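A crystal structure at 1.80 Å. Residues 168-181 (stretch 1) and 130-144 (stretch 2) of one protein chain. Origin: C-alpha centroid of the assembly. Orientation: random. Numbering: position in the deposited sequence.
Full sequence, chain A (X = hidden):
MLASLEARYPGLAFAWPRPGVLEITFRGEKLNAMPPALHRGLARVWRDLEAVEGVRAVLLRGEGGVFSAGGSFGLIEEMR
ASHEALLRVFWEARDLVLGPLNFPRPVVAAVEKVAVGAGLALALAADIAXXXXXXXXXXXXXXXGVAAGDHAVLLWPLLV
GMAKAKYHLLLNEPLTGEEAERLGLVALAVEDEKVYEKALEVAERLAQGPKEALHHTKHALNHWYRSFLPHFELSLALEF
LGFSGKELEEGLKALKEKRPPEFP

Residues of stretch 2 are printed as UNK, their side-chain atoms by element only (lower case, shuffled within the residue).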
# COMPACT_ATOMS: atom_id res chain seq x y z
N HIS A 168 22.55 -7.46 -9.56
CA HIS A 168 22.56 -7.55 -11.02
C HIS A 168 22.20 -6.27 -11.75
O HIS A 168 22.70 -6.01 -12.84
CB HIS A 168 21.66 -8.71 -11.48
CG HIS A 168 22.24 -10.06 -11.17
ND1 HIS A 168 23.29 -10.60 -11.89
CD2 HIS A 168 21.98 -10.94 -10.18
CE1 HIS A 168 23.65 -11.74 -11.34
NE2 HIS A 168 22.87 -11.97 -10.30
N LEU A 169 21.34 -5.45 -11.14
CA LEU A 169 20.92 -4.21 -11.76
C LEU A 169 21.92 -3.06 -11.59
O LEU A 169 22.15 -2.29 -12.52
CB LEU A 169 19.55 -3.79 -11.22
CG LEU A 169 18.39 -4.76 -11.50
CD1 LEU A 169 17.15 -4.30 -10.74
CD2 LEU A 169 18.10 -4.83 -13.00
N LEU A 170 22.52 -2.94 -10.40
CA LEU A 170 23.47 -1.87 -10.15
C LEU A 170 24.85 -2.11 -10.76
O LEU A 170 25.54 -1.16 -11.14
CB LEU A 170 23.62 -1.63 -8.65
CG LEU A 170 22.41 -1.13 -7.85
CD1 LEU A 170 22.81 -0.97 -6.40
CD2 LEU A 170 21.91 0.20 -8.41
N LEU A 171 25.26 -3.38 -10.85
CA LEU A 171 26.57 -3.72 -11.39
C LEU A 171 26.55 -4.11 -12.86
O LEU A 171 27.59 -4.29 -13.48
CB LEU A 171 27.19 -4.86 -10.58
CG LEU A 171 27.72 -4.49 -9.19
CD1 LEU A 171 28.15 -5.75 -8.46
CD2 LEU A 171 28.90 -3.53 -9.33
N ASN A 172 25.35 -4.23 -13.41
CA ASN A 172 25.20 -4.60 -14.80
C ASN A 172 25.78 -6.00 -15.01
O ASN A 172 26.39 -6.29 -16.04
CB ASN A 172 25.92 -3.59 -15.68
CG ASN A 172 25.29 -3.45 -17.03
OD1 ASN A 172 24.22 -2.86 -17.18
ND2 ASN A 172 25.96 -3.99 -18.04
N GLU A 173 25.61 -6.86 -14.01
CA GLU A 173 26.10 -8.23 -14.08
C GLU A 173 25.10 -9.13 -14.81
O GLU A 173 23.96 -9.28 -14.38
CB GLU A 173 26.34 -8.79 -12.68
CG GLU A 173 27.76 -8.60 -12.19
CD GLU A 173 28.76 -9.35 -13.04
OE1 GLU A 173 28.74 -10.60 -13.03
OE2 GLU A 173 29.55 -8.69 -13.73
N PRO A 174 25.53 -9.74 -15.92
CA PRO A 174 24.63 -10.62 -16.67
C PRO A 174 24.31 -11.91 -15.92
O PRO A 174 25.02 -12.31 -15.00
CB PRO A 174 25.40 -10.88 -17.96
CG PRO A 174 26.82 -10.87 -17.49
CD PRO A 174 26.85 -9.68 -16.57
N LEU A 175 23.22 -12.55 -16.32
CA LEU A 175 22.80 -13.82 -15.74
C LEU A 175 22.65 -14.79 -16.89
O LEU A 175 22.25 -14.41 -17.99
CB LEU A 175 21.44 -13.69 -15.05
CG LEU A 175 21.37 -13.18 -13.61
CD1 LEU A 175 19.95 -12.74 -13.32
CD2 LEU A 175 21.81 -14.27 -12.62
N THR A 176 22.99 -16.05 -16.66
CA THR A 176 22.80 -17.07 -17.68
C THR A 176 21.37 -17.55 -17.42
O THR A 176 20.85 -17.34 -16.32
CB THR A 176 23.76 -18.26 -17.49
OG1 THR A 176 23.47 -18.90 -16.25
CG2 THR A 176 25.22 -17.81 -17.48
N GLY A 177 20.74 -18.16 -18.41
CA GLY A 177 19.38 -18.65 -18.20
C GLY A 177 19.33 -19.59 -17.02
O GLY A 177 18.39 -19.56 -16.22
N GLU A 178 20.35 -20.44 -16.90
CA GLU A 178 20.43 -21.41 -15.81
C GLU A 178 20.45 -20.71 -14.45
O GLU A 178 19.74 -21.11 -13.53
CB GLU A 178 21.68 -22.26 -15.96
CG GLU A 178 21.73 -23.44 -15.02
CD GLU A 178 23.06 -24.17 -15.10
OE1 GLU A 178 24.08 -23.58 -14.69
OE2 GLU A 178 23.08 -25.32 -15.58
N GLU A 179 21.28 -19.69 -14.33
CA GLU A 179 21.36 -18.94 -13.08
C GLU A 179 20.03 -18.21 -12.83
O GLU A 179 19.55 -18.17 -11.71
CB GLU A 179 22.50 -17.91 -13.13
CG GLU A 179 23.86 -18.53 -13.48
CD GLU A 179 24.97 -17.50 -13.59
OE1 GLU A 179 24.77 -16.47 -14.27
OE2 GLU A 179 26.05 -17.73 -13.00
N ALA A 180 19.45 -17.65 -13.88
CA ALA A 180 18.19 -16.93 -13.72
C ALA A 180 17.07 -17.82 -13.17
O ALA A 180 16.28 -17.37 -12.34
CB ALA A 180 17.77 -16.31 -15.06
N GLU A 181 17.00 -19.07 -13.61
CA GLU A 181 15.97 -19.98 -13.11
C GLU A 181 16.22 -20.32 -11.64
O GLU A 181 15.29 -20.40 -10.83
CB GLU A 181 15.93 -21.27 -13.95
CG GLU A 181 14.80 -22.24 -13.57
CD GLU A 181 15.14 -23.13 -12.38
OE1 GLU A 181 14.19 -23.60 -11.70
OE2 GLU A 181 16.33 -23.38 -12.13
N UNK A 130 10.50 -19.13 -20.79
CA UNK A 130 11.31 -20.33 -20.90
C UNK A 130 12.62 -19.84 -21.51
O UNK A 130 12.62 -19.25 -22.59
c UNK A 130 11.58 -22.60 -21.95
c UNK A 130 9.30 -21.77 -21.35
c UNK A 130 10.68 -21.37 -21.85
N UNK A 131 13.72 -20.06 -20.80
CA UNK A 131 15.02 -19.62 -21.31
C UNK A 131 15.93 -20.81 -21.54
O UNK A 131 15.64 -21.93 -21.11
c UNK A 131 14.83 -17.49 -20.01
c UNK A 131 16.14 -19.40 -19.05
c UNK A 131 15.73 -18.66 -20.33
N UNK A 132 17.03 -20.55 -22.24
CA UNK A 132 18.00 -21.60 -22.49
C UNK A 132 19.01 -21.52 -21.35
O UNK A 132 19.18 -20.46 -20.76
N UNK A 133 19.65 -22.64 -21.03
CA UNK A 133 20.64 -22.63 -19.97
C UNK A 133 21.72 -21.58 -20.25
O UNK A 133 22.26 -20.96 -19.33
c UNK A 133 20.00 -27.43 -18.64
c UNK A 133 20.30 -25.08 -19.39
c UNK A 133 21.28 -24.01 -19.83
n UNK A 133 19.24 -26.92 -17.47
c UNK A 133 21.00 -26.40 -19.13
N UNK A 134 22.02 -21.39 -21.53
CA UNK A 134 23.05 -20.43 -21.92
C UNK A 134 22.56 -19.06 -22.37
O UNK A 134 23.36 -18.23 -22.80
N UNK A 135 21.26 -18.82 -22.26
CA UNK A 135 20.71 -17.52 -22.66
C UNK A 135 21.34 -16.43 -21.80
O UNK A 135 21.64 -16.64 -20.63
o UNK A 135 18.57 -18.50 -23.27
c UNK A 135 19.17 -17.49 -22.46
c UNK A 135 18.60 -16.13 -22.87
N UNK A 136 21.55 -15.25 -22.39
CA UNK A 136 22.13 -14.13 -21.66
C UNK A 136 21.02 -13.14 -21.30
O UNK A 136 20.35 -12.62 -22.19
c UNK A 136 25.12 -11.80 -22.61
n UNK A 136 24.79 -10.95 -23.75
c UNK A 136 24.76 -9.62 -23.71
c UNK A 136 23.19 -13.42 -22.53
c UNK A 136 23.89 -12.26 -21.83
n UNK A 136 25.06 -8.99 -22.58
n UNK A 136 24.45 -8.92 -24.79
N UNK A 137 20.82 -12.91 -20.01
CA UNK A 137 19.79 -11.98 -19.55
C UNK A 137 20.46 -10.82 -18.84
O UNK A 137 21.20 -11.01 -17.86
c UNK A 137 18.19 -13.98 -19.15
c UNK A 137 18.82 -12.69 -18.59
c UNK A 137 17.40 -13.68 -20.41
c UNK A 137 17.29 -14.60 -18.09
N UNK A 138 20.21 -9.60 -19.32
CA UNK A 138 20.84 -8.43 -18.74
C UNK A 138 19.97 -7.18 -18.85
O UNK A 138 19.43 -6.87 -19.90
c UNK A 138 24.26 -7.00 -19.99
c UNK A 138 23.07 -7.00 -19.06
c UNK A 138 22.18 -8.19 -19.44
c UNK A 138 23.53 -7.09 -17.62
N UNK A 139 19.83 -6.46 -17.74
CA UNK A 139 19.06 -5.23 -17.76
C UNK A 139 19.83 -4.29 -18.68
O UNK A 139 19.28 -3.76 -19.64
c UNK A 139 18.30 -3.30 -16.34
o UNK A 139 19.02 -2.28 -16.31
o UNK A 139 17.05 -3.26 -16.40
c UNK A 139 18.98 -4.64 -16.36
N UNK A 140 21.11 -4.09 -18.37
CA UNK A 140 21.99 -3.28 -19.19
C UNK A 140 21.92 -1.76 -19.18
O UNK A 140 22.74 -1.11 -19.82
N UNK A 141 20.97 -1.18 -18.45
CA UNK A 141 20.81 0.28 -18.45
C UNK A 141 22.00 1.03 -17.81
O UNK A 141 22.45 2.06 -18.30
n UNK A 141 17.62 -0.92 -18.35
c UNK A 141 17.77 0.90 -19.62
c UNK A 141 16.65 -0.92 -19.28
c UNK A 141 18.33 0.21 -18.54
c UNK A 141 19.52 0.61 -17.70
n UNK A 141 16.72 0.17 -20.06
N UNK A 142 22.52 0.54 -16.69
CA UNK A 142 23.63 1.21 -16.03
C UNK A 142 24.85 1.30 -16.94
O UNK A 142 25.64 2.24 -16.85
c UNK A 142 23.29 2.28 -13.14
c UNK A 142 23.99 0.47 -14.73
c UNK A 142 23.12 0.81 -13.51
c UNK A 142 21.65 0.51 -13.82
N UNK A 143 24.99 0.33 -17.83
CA UNK A 143 26.10 0.31 -18.78
C UNK A 143 25.88 1.43 -19.80
O UNK A 143 26.84 2.05 -20.26
n UNK A 143 27.35 -5.77 -21.93
c UNK A 143 26.14 -1.04 -19.51
c UNK A 143 27.12 -1.13 -20.65
c UNK A 143 26.75 -4.59 -22.12
n UNK A 143 27.16 -3.52 -21.45
n UNK A 143 25.79 -4.50 -23.03
c UNK A 143 26.63 -2.18 -21.65
N UNK A 144 24.62 1.68 -20.14
CA UNK A 144 24.26 2.72 -21.10
C UNK A 144 24.36 4.11 -20.47
O UNK A 144 24.50 5.11 -21.17
c UNK A 144 22.26 3.54 -22.59
c UNK A 144 23.10 3.56 -23.86
c UNK A 144 22.83 2.50 -21.62
c UNK A 144 20.81 3.20 -22.92
O HOH W 1 21.35 -9.77 -15.12
O HOH W 2 21.01 -7.11 -15.18

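Position 130 carries three carbons, one bearing the other two, and lies out of reach of stretch 1: Val130. Position 131 has the same fork, and one branch tip lies 3.4 Å from Gly177 CA; it is Val131, the tip being CG2. Position 132 has no side-chain atoms, hence Gly132. Its O is 3.1 Å from Gly177 CA in a CA-H...O contact, and an ideal CB on Gly177 would fall 1.7 Å from that oxygen, so the approach depends on glycine there.

Position 133 shows four carbons in a row ending in nitrogen: Lys133. Its O accepts from Glu178 N (3.1 Å, 159°), whereas NZ stays 4.6 Å from Glu178 OE2, beyond a salt bridge. Position 134, again without side-chain atoms, is Gly134. Position 135 has one carbon carrying an oxygen and a carbon. This fits Thr135, whose OG1 accepts from Gly132 N (2.8 Å) within the type I turn; its backbone O takes a weak bond from Gly177 N (2.8 Å, 123°).

At 136, three carbons, a nitrogen and a carbon bearing two nitrogens define Arg136; CG lies 4.4 Å from Pro174 CB. Position 137 has four carbons forked at the second, one tip 3.5 Å from Ala180 CB: Leu137, with CD1 at that tip. Position 138 has the same count and fork; a tip sits 3.4 Å from Asn172 O and 4.2 Å from Pro174 CB. Leu138 fits, with CD1 making both approaches.

At 139, two carbons, the second carrying two oxygens, make Asp139; its CB is 3.5 Å from Leu169 CD2. Position 140 lacks side-chain atoms and has phi 76°, consistent with Gly140, the helix N-cap; its CA is 3.0 Å from Asn172 OD1. Position 141 has one carbon and a ring of three carbons and two nitrogens: His141, whose N donates to Asp139 OD2 (3.1 Å).

Position 142 has four carbons forked at the second, one tip 3.1 Å from Leu169 O: Leu142, that tip being CD2. At 143, three carbons, a nitrogen and a carbon with two nitrogens give Arg143; its N donates weakly to Asn172 OD1 (3.3 Å, 138°). Position 144, another four-carbon fork, makes no contact with stretch 1, its end leading away: Leu144.

The contact centres on an antiparallel bridge: Leu137 N to Leu175 O (2.9 Å, 172°) and Leu175 N to Leu137 O (3.0 Å, 157°). Water 1 extends it, donating to Leu137 O (3.0 Å) and Glu173 O (2.8 Å). Beyond the bridge, turn carbonyls receive the helix's first amides, while Asn172 meets the other helix's start; together the stretches bury 821 Å².

Stretch 2 (130-144) VVGKGTRLLDGHLRL
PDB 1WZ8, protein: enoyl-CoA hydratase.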